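Local structure of chitinase (Thermococcus kodakarensis KOD1, 5DHD) at residues A[77-81]-A[82-86]. The protein is a chitinase, which hydrolyses chitin; the part described here is one of its chitin-binding domains, which probably holds the enzyme to its insoluble substrate. Numbering follows the deposited sequence.
Sequences FIATG and SESVE. With PE3 (3,6,9,12,15,18,21,24,27,30,33,36,39-tridecaoxahentetracontane-1,41-diol), chain H.
V85 brings its CG2 methyl to the edge of the F77 ring, lying near the ring plane and 3.8 Å from F77 CE2. The two residues sit at the mouth of a loop from strand 72-79 of one antiparallel sheet to strand 85-92 of the other, so this apolar touch joins the two layers of the beta-sandwich. A flat ring suits the inner position: with CG lodged between the backbone N and the carbonyl carbon (chi1 59°), it reaches into the core, where it stacks with F62. The branched valine packs against that ring edge and also touches V37 and L39 of strand 34-39.

One step nearer the loop, small residues take over. A79 CB lies 3.4 Å from S84 OG, and a water sits beside them at the neck of the loop. That water accepts from S84 N at 2.8 Å, donates to G81 O at 3.0 Å, and is hydrogen-bonded to S84 OG at 2.6 Å. S43 OG bonds to both S84 OG and T80 O. G81 suits the bend because its positive phi (91°, psi 175°) would press a beta carbon against the preceding carbonyl oxygen.

The outer side is looser: exposed S82 turns its hydroxyl to D15, while the E83 side chain leaves the backbone away from 77-81 and is extended beyond CG, with OE1 4.1 Å from PE3 C6. PE3 C8 comes within 3.1 Å of V85 O. Hydrophobic contact thus closes the core end of the loop, whereas water and the side chains of T19, N18, Y21 and S43 hold the polar backbone of the turn.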
ATOM      1  N   PHE A  77       4.951  -5.444   0.149  1.00 11.09           N
ATOM      2  CA  PHE A  77       6.252  -4.849   0.372  1.00 10.62           C
ATOM      3  C   PHE A  77       6.771  -5.261   1.735  1.00 10.71           C
ATOM      4  O   PHE A  77       6.020  -5.748   2.585  1.00 11.71           O
ATOM      5  CB  PHE A  77       6.212  -3.306   0.291  1.00 11.76           C
ATOM      6  CG  PHE A  77       5.282  -2.654   1.278  1.00 11.89           C
ATOM      7  CD1 PHE A  77       3.940  -2.463   0.976  1.00 12.36           C
ATOM      8  CD2 PHE A  77       5.772  -2.200   2.499  1.00 13.15           C
ATOM      9  CE1 PHE A  77       3.085  -1.820   1.893  1.00 12.75           C
ATOM     10  CE2 PHE A  77       4.929  -1.549   3.418  1.00 12.51           C
ATOM     11  CZ  PHE A  77       3.591  -1.364   3.116  1.00 11.57           C
ATOM     12  N   ILE A  78       8.070  -5.088   1.926  1.00 12.03           N
ATOM     13  CA  ILE A  78       8.697  -5.396   3.198  1.00 13.45           C
ATOM     14  C   ILE A  78       9.373  -4.121   3.663  1.00 13.14           C
ATOM     15  O   ILE A  78      10.078  -3.468   2.890  1.00 13.50           O
ATOM     16  CB  ILE A  78       9.757  -6.515   3.080  1.00 14.99           C
ATOM     17  CG1 ILE A  78       9.071  -7.834   2.700  1.00 17.33           C
ATOM     18  CG2 ILE A  78      10.526  -6.648   4.426  1.00 16.72           C
ATOM     19  CD1 ILE A  78      10.035  -8.949   2.274  1.00 16.91           C
ATOM     20  N   ALA A  79       9.125  -3.746   4.913  1.00 12.42           N
ATOM     21  CA  ALA A  79       9.730  -2.555   5.495  1.00 13.06           C
ATOM     22  C   ALA A  79      10.688  -3.020   6.585  1.00 14.24           C
ATOM     23  O   ALA A  79      10.452  -4.037   7.239  1.00 14.85           O
ATOM     24  CB  ALA A  79       8.668  -1.616   6.078  1.00 14.47           C
ATOM     25  N   THR A  80      11.775  -2.286   6.781  1.00 15.37           N
ATOM     26  CA  THR A  80      12.749  -2.666   7.792  1.00 15.80           C
ATOM     27  C   THR A  80      12.208  -2.413   9.190  1.00 15.59           C
ATOM     28  O   THR A  80      11.482  -1.447   9.425  1.00 17.31           O
ATOM     29  CB  THR A  80      14.058  -1.890   7.608  1.00 17.44           C
ATOM     30  OG1 THR A  80      13.816  -0.488   7.748  1.00 18.30           O
ATOM     31  CG2 THR A  80      14.641  -2.189   6.222  1.00 19.42           C
ATOM     32  N   GLY A  81      12.567  -3.297  10.114  1.00 16.31           N
ATOM     33  CA  GLY A  81      12.110  -3.149  11.482  1.00 18.38           C
ATOM     34  C   GLY A  81      10.805  -3.870  11.759  1.00 17.84           C
ATOM     35  O   GLY A  81      10.170  -4.424  10.856  1.00 19.03           O
ATOM     36  N   SER A  82      10.407  -3.848  13.025  1.00 16.39           N
ATOM     37  CA  SER A  82       9.190  -4.501  13.484  1.00 16.95           C
ATOM     38  C   SER A  82       7.978  -3.574  13.412  1.00 17.62           C
ATOM     39  O   SER A  82       7.916  -2.559  14.108  1.00 17.85           O
ATOM     40  CB  SER A  82       9.414  -4.973  14.919  1.00 21.26           C
ATOM     41  OG  SER A  82       8.242  -5.561  15.437  1.00 25.32           O
ATOM     42  N   GLU A  83       7.023  -3.936  12.557  1.00 16.31           N
ATOM     43  CA  GLU A  83       5.795  -3.170  12.361  1.00 16.80           C
ATOM     44  C   GLU A  83       6.055  -1.670  12.288  1.00 16.49           C
ATOM     45  O   GLU A  83       5.531  -0.891  13.085  1.00 18.84           O
ATOM     46  CB  GLU A  83       4.827  -3.485  13.507  1.00 21.51           C
ATOM     47  CG  GLU A  83       4.417  -4.953  13.516  1.00 21.83           C
ATOM     48  CD  GLU A  83       3.464  -5.302  14.640  1.00 29.64           C
ATOM     49  OE1 GLU A  83       2.368  -4.706  14.707  1.00 24.57           O
ATOM     50  OE2 GLU A  83       3.820  -6.177  15.455  1.00 31.20           O
ATOM     51  N   SER A  84       6.851  -1.268  11.303  1.00 15.48           N
ATOM     52  CA  SER A  84       7.198   0.137  11.138  1.00 16.43           C
ATOM     53  C   SER A  84       6.164   0.977  10.386  1.00 15.53           C
ATOM     54  O   SER A  84       6.267   2.207  10.365  1.00 17.33           O
ATOM     55  CB  SER A  84       8.544   0.274  10.451  1.00 20.21           C
ATOM     56  OG  SER A  84       8.423  -0.065   9.087  1.00 23.36           O
ATOM     57  N   VAL A  85       5.177   0.336   9.763  1.00 14.30           N
ATOM     58  CA  VAL A  85       4.151   1.097   9.050  1.00 15.91           C
ATOM     59  C   VAL A  85       3.168   1.705  10.046  1.00 16.17           C
ATOM     60  O   VAL A  85       2.541   0.991  10.833  1.00 16.32           O
ATOM     61  CB  VAL A  85       3.357   0.221   8.049  1.00 12.95           C
ATOM     62  CG1 VAL A  85       2.147   1.001   7.513  1.00 14.97           C
ATOM     63  CG2 VAL A  85       4.253  -0.183   6.887  1.00 15.18           C
ATOM     64  N   GLU A  86       3.037   3.027  10.006  1.00 16.91           N
ATOM     65  CA  GLU A  86       2.132   3.723  10.911  1.00 17.26           C
ATOM     66  C   GLU A  86       0.744   3.890  10.313  1.00 17.10           C
ATOM     67  O   GLU A  86      -0.248   3.905  11.042  1.00 18.40           O
ATOM     68  CB  GLU A  86       2.684   5.102  11.248  1.00 21.66           C
ATOM     69  CG  GLU A  86       4.084   5.054  11.834  1.00 28.41           C
ATOM     70  CD  GLU A  86       4.594   6.413  12.251  1.00 37.07           C
ATOM     71  OE1 GLU A  86       4.208   7.422  11.622  1.00 33.69           O
ATOM     72  OE2 GLU A  86       5.394   6.465  13.208  1.00 39.21           O
TER
HETATM   73  O13 PE3 H 807      -4.093   2.044  14.829  1.00 59.47           O
HETATM   74  C12 PE3 H 807      -3.933   1.476  13.485  1.00 70.00           C
HETATM   75  C11 PE3 H 807      -2.587   1.786  12.905  1.00 70.00           C
HETATM   76  O10 PE3 H 807      -1.572   0.838  13.347  1.00 70.00           O
HETATM   77  C9  PE3 H 807      -0.254   1.254  12.854  1.00 60.73           C
HETATM   78  C8  PE3 H 807       0.901   0.326  13.349  1.00 47.28           C
HETATM   79  O7  PE3 H 807       0.895   0.235  14.842  1.00 47.96           O
HETATM   80  C6  PE3 H 807       1.988  -0.640  15.275  1.00 41.01           C
HETATM   81  O   HOH W   1       8.247  -2.690   9.320  1.00 20.30           O